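Local coordinates for 2,5-dihydroxypyridine 5,6-dioxygenase (Pseudomonas putida KT2440, PDB 7CUP), which catalyses the iron(II)-dependent dioxygenolytic cleavage of the 2,5-dihydroxypyridine ring between carbons 5 and 6, yielding N-formylmaleamate in aerobic nicotinate degradation, at residues A[211-223]-A[276-289]. Sequence-based numbering, arbitrary orientation.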
# COMPACT_ATOMS: atom_id res chain seq x y z
N ASP A 211 37.54 -15.79 -21.05
CA ASP A 211 37.74 -15.07 -22.33
C ASP A 211 36.90 -13.80 -22.32
O ASP A 211 36.03 -13.66 -21.44
CB ASP A 211 37.38 -15.95 -23.53
CG ASP A 211 37.97 -15.44 -24.83
OD1 ASP A 211 38.74 -14.46 -24.77
OD2 ASP A 211 37.69 -16.04 -25.86
N VAL A 212 37.18 -12.90 -23.26
CA VAL A 212 36.28 -11.76 -23.59
C VAL A 212 34.90 -12.39 -23.75
O VAL A 212 34.80 -13.43 -24.42
CB VAL A 212 36.75 -10.98 -24.85
CG1 VAL A 212 35.75 -9.91 -25.27
CG2 VAL A 212 38.13 -10.35 -24.67
N GLY A 213 33.89 -11.84 -23.07
CA GLY A 213 32.50 -12.34 -23.16
C GLY A 213 32.16 -13.32 -22.05
O GLY A 213 30.96 -13.58 -21.86
N ASP A 214 33.13 -13.87 -21.33
CA ASP A 214 32.80 -14.81 -20.23
C ASP A 214 32.33 -14.00 -19.03
O ASP A 214 32.49 -12.78 -19.04
CB ASP A 214 33.94 -15.77 -19.95
CG ASP A 214 34.07 -16.84 -21.03
OD1 ASP A 214 33.04 -17.14 -21.66
OD2 ASP A 214 35.19 -17.36 -21.23
N ILE A 215 31.76 -14.66 -18.03
CA ILE A 215 30.96 -13.95 -16.99
C ILE A 215 31.49 -14.30 -15.60
O ILE A 215 31.82 -15.47 -15.35
CB ILE A 215 29.46 -14.30 -17.17
CG1 ILE A 215 28.98 -13.85 -18.55
CG2 ILE A 215 28.62 -13.72 -16.05
CD1 ILE A 215 27.51 -14.12 -18.82
N ILE A 216 31.47 -13.32 -14.70
CA ILE A 216 31.61 -13.57 -13.25
C ILE A 216 30.31 -13.18 -12.54
O ILE A 216 29.86 -12.05 -12.73
CB ILE A 216 32.82 -12.85 -12.65
CG1 ILE A 216 34.09 -13.19 -13.43
CG2 ILE A 216 32.92 -13.23 -11.19
CD1 ILE A 216 35.25 -12.36 -13.04
N LEU A 217 29.75 -14.12 -11.76
CA LEU A 217 28.63 -13.87 -10.82
C LEU A 217 29.20 -13.88 -9.41
O LEU A 217 29.98 -14.75 -9.09
CB LEU A 217 27.60 -14.98 -11.06
CG LEU A 217 27.12 -15.15 -12.49
CD1 LEU A 217 26.16 -16.31 -12.59
CD2 LEU A 217 26.45 -13.89 -13.01
N PRO A 218 28.83 -12.95 -8.49
CA PRO A 218 27.75 -11.96 -8.71
C PRO A 218 28.08 -10.60 -9.35
O PRO A 218 27.22 -9.75 -9.28
CB PRO A 218 27.29 -11.68 -7.27
CG PRO A 218 28.57 -11.76 -6.48
CD PRO A 218 29.39 -12.86 -7.13
N PHE A 219 29.22 -10.41 -10.01
CA PHE A 219 29.57 -9.11 -10.64
C PHE A 219 28.60 -8.84 -11.80
O PHE A 219 28.32 -7.68 -12.09
CB PHE A 219 31.01 -9.03 -11.15
CG PHE A 219 32.11 -9.39 -10.17
CD1 PHE A 219 31.88 -9.45 -8.81
CD2 PHE A 219 33.39 -9.68 -10.63
CE1 PHE A 219 32.90 -9.79 -7.93
CE2 PHE A 219 34.41 -10.01 -9.75
CZ PHE A 219 34.15 -10.10 -8.40
N LYS A 220 28.16 -9.88 -12.49
CA LYS A 220 27.25 -9.77 -13.66
C LYS A 220 27.85 -8.85 -14.73
O LYS A 220 27.13 -7.99 -15.24
CB LYS A 220 25.87 -9.30 -13.20
CG LYS A 220 25.19 -10.26 -12.24
CD LYS A 220 24.13 -9.66 -11.39
CE LYS A 220 23.39 -10.72 -10.63
NZ LYS A 220 22.89 -10.20 -9.35
N ASN A 221 29.12 -9.06 -15.08
CA ASN A 221 29.83 -8.34 -16.17
C ASN A 221 30.23 -9.37 -17.19
O ASN A 221 30.55 -10.48 -16.79
CB ASN A 221 31.10 -7.63 -15.69
CG ASN A 221 30.80 -6.46 -14.78
OD1 ASN A 221 31.55 -6.15 -13.84
ND2 ASN A 221 29.69 -5.79 -15.08
N TYR A 222 30.17 -9.01 -18.46
CA TYR A 222 30.90 -9.70 -19.54
C TYR A 222 32.34 -9.19 -19.51
O TYR A 222 32.53 -7.97 -19.61
CB TYR A 222 30.23 -9.44 -20.88
CG TYR A 222 28.82 -9.95 -20.99
CD1 TYR A 222 28.55 -11.26 -21.33
CD2 TYR A 222 27.74 -9.10 -20.83
CE1 TYR A 222 27.26 -11.71 -21.53
CE2 TYR A 222 26.44 -9.54 -21.00
CZ TYR A 222 26.19 -10.86 -21.33
OH TYR A 222 24.89 -11.29 -21.47
N CYS A 223 33.33 -10.07 -19.36
CA CYS A 223 34.77 -9.68 -19.40
C CYS A 223 35.06 -8.97 -20.73
O CYS A 223 34.65 -9.48 -21.77
CB CYS A 223 35.67 -10.90 -19.24
SG CYS A 223 35.53 -11.61 -17.59
N TRP A 276 23.16 -16.94 -22.89
CA TRP A 276 24.36 -16.17 -22.52
C TRP A 276 24.10 -14.68 -22.70
O TRP A 276 24.64 -13.92 -21.94
CB TRP A 276 25.52 -16.70 -23.35
CG TRP A 276 26.72 -15.82 -23.39
CD1 TRP A 276 27.63 -15.66 -22.39
CD2 TRP A 276 27.13 -14.97 -24.48
NE1 TRP A 276 28.59 -14.77 -22.79
CE2 TRP A 276 28.32 -14.33 -24.06
CE3 TRP A 276 26.66 -14.72 -25.77
CZ2 TRP A 276 29.03 -13.46 -24.88
CZ3 TRP A 276 27.34 -13.84 -26.58
CH2 TRP A 276 28.51 -13.22 -26.14
N THR A 277 23.25 -14.26 -23.64
CA THR A 277 23.02 -12.81 -23.90
C THR A 277 22.03 -12.19 -22.89
O THR A 277 21.94 -10.95 -22.82
CB THR A 277 22.50 -12.57 -25.32
OG1 THR A 277 21.32 -13.38 -25.42
CG2 THR A 277 23.56 -12.87 -26.35
N ALA A 278 21.28 -12.99 -22.16
CA ALA A 278 20.18 -12.51 -21.28
C ALA A 278 20.69 -11.50 -20.23
O ALA A 278 20.00 -10.48 -20.00
CB ALA A 278 19.52 -13.72 -20.67
N MET A 279 21.86 -11.72 -19.64
CA MET A 279 22.36 -10.91 -18.50
C MET A 279 22.45 -9.45 -18.95
O MET A 279 22.06 -8.54 -18.18
CB MET A 279 23.74 -11.40 -18.05
CG MET A 279 24.21 -10.81 -16.75
SD MET A 279 25.83 -11.50 -16.28
CE MET A 279 26.91 -10.82 -17.54
N GLY A 280 22.92 -9.24 -20.19
CA GLY A 280 23.16 -7.90 -20.76
C GLY A 280 21.88 -7.11 -20.96
O GLY A 280 21.98 -5.91 -21.23
N LEU A 281 20.70 -7.72 -20.84
CA LEU A 281 19.43 -7.02 -21.05
C LEU A 281 18.83 -6.65 -19.70
O LEU A 281 17.72 -6.04 -19.71
CB LEU A 281 18.50 -7.92 -21.87
CG LEU A 281 18.95 -8.09 -23.31
CD1 LEU A 281 18.42 -9.37 -23.90
CD2 LEU A 281 18.51 -6.90 -24.14
N HIS A 282 19.51 -7.00 -18.59
CA HIS A 282 18.96 -6.88 -17.22
C HIS A 282 19.79 -5.91 -16.35
O HIS A 282 20.95 -5.62 -16.70
CB HIS A 282 18.87 -8.29 -16.63
CG HIS A 282 17.62 -9.00 -16.98
ND1 HIS A 282 16.44 -8.72 -16.33
CD2 HIS A 282 17.36 -9.98 -17.89
CE1 HIS A 282 15.50 -9.50 -16.83
NE2 HIS A 282 16.05 -10.29 -17.77
N ASP A 283 19.17 -5.40 -15.29
CA ASP A 283 19.91 -4.71 -14.20
C ASP A 283 20.37 -5.78 -13.20
O ASP A 283 19.75 -6.85 -13.10
CB ASP A 283 19.09 -3.56 -13.60
CG ASP A 283 18.88 -2.40 -14.57
OD1 ASP A 283 19.81 -2.09 -15.33
OD2 ASP A 283 17.77 -1.84 -14.59
N ARG A 284 21.41 -5.47 -12.44
CA ARG A 284 21.99 -6.44 -11.48
C ARG A 284 20.93 -6.90 -10.48
O ARG A 284 20.91 -8.08 -10.12
CB ARG A 284 23.17 -5.79 -10.76
CG ARG A 284 24.34 -5.52 -11.68
CD ARG A 284 25.63 -5.48 -10.88
NE ARG A 284 26.75 -5.24 -11.76
CZ ARG A 284 27.04 -4.06 -12.30
NH1 ARG A 284 26.29 -3.01 -12.02
NH2 ARG A 284 28.09 -3.95 -13.09
N ASN A 285 20.04 -6.03 -10.04
CA ASN A 285 19.16 -6.37 -8.90
C ASN A 285 17.93 -7.13 -9.42
O ASN A 285 17.10 -7.49 -8.61
CB ASN A 285 18.79 -5.12 -8.08
CG ASN A 285 19.99 -4.47 -7.40
OD1 ASN A 285 20.91 -5.16 -6.94
ND2 ASN A 285 20.01 -3.14 -7.35
N ASP A 286 17.79 -7.35 -10.72
CA ASP A 286 16.62 -8.07 -11.27
C ASP A 286 16.60 -9.49 -10.72
O ASP A 286 15.52 -10.01 -10.53
CB ASP A 286 16.65 -8.13 -12.79
CG ASP A 286 16.43 -6.76 -13.42
OD1 ASP A 286 16.14 -5.81 -12.67
OD2 ASP A 286 16.57 -6.65 -14.65
N GLY A 287 17.75 -10.11 -10.53
CA GLY A 287 17.85 -11.53 -10.12
C GLY A 287 19.29 -11.98 -10.01
O GLY A 287 20.20 -11.15 -10.12
N MET A 288 19.52 -13.28 -9.84
CA MET A 288 20.87 -13.85 -9.67
C MET A 288 21.44 -14.35 -11.02
O MET A 288 22.59 -14.77 -11.07
CB MET A 288 20.80 -14.99 -8.66
CG MET A 288 20.08 -16.22 -9.17
SD MET A 288 20.13 -17.52 -7.90
CE MET A 288 19.60 -16.56 -6.49
N CYS A 289 20.69 -14.21 -12.11
CA CYS A 289 21.12 -14.57 -13.49
C CYS A 289 21.36 -16.09 -13.56
O CYS A 289 22.51 -16.58 -13.73
CB CYS A 289 22.33 -13.77 -13.98
SG CYS A 289 22.53 -13.91 -15.78
O HOH W 1 22.56 -7.74 -7.18
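The phenol oxygen of Tyr222 works both ways inside one turn of the 276-289 loop: OH donates to Trp276 O at 2.7 Å, in the carbonyl plane on a lone pair, and accepts from Gly280 N. Tyr222 belongs to a small two-stranded antiparallel hairpin, 215-216 with 221-222, whose side chains pack on this loop and its 3-10 segment 279-281. The Tyr222 ring is wedged in place: Met279 CE lies over the centre of one face, a CH-pi contact 3.7 Å from the centroid, while the ring edge points at the five-membered ring of Trp276 in an offset edge-to-face pair, planes at 78°. A phenylalanine here would keep much of that packing, but Trp276 O would probably lose its hydroxyl donor and Gly280 N would be left, within the loop, with only its weak bond to Thr277 O. Unbranched, flexible Met279 suits its position: straight first and second torsions carry SD to 3.6 Å from Ile215 CG2, and the bend at the last (chi3 67°) turns CE over the tyrosine ring. Trp276 adds a polar edge, NE1 giving its hydrogen to Gly213 O at 2.8 Å. Gly213 fits, since a beta carbon would crowd the indole and the preceding carbonyl. Farther along, long side chains cross in both directions. Extended Lys220 sends NZ to Arg284 O and Gly287 O, and a salt bridge to Asp71 probably balances much of its charge. Leu217, apolar beside Cys289, also touches Asp320, an iron ligand, which places this end of the hairpin next to the metal site. Arg284 reaches back with its NE, which meets Phe219 O at 2.9 Å, nearly straight at 168° and in the guanidinium plane.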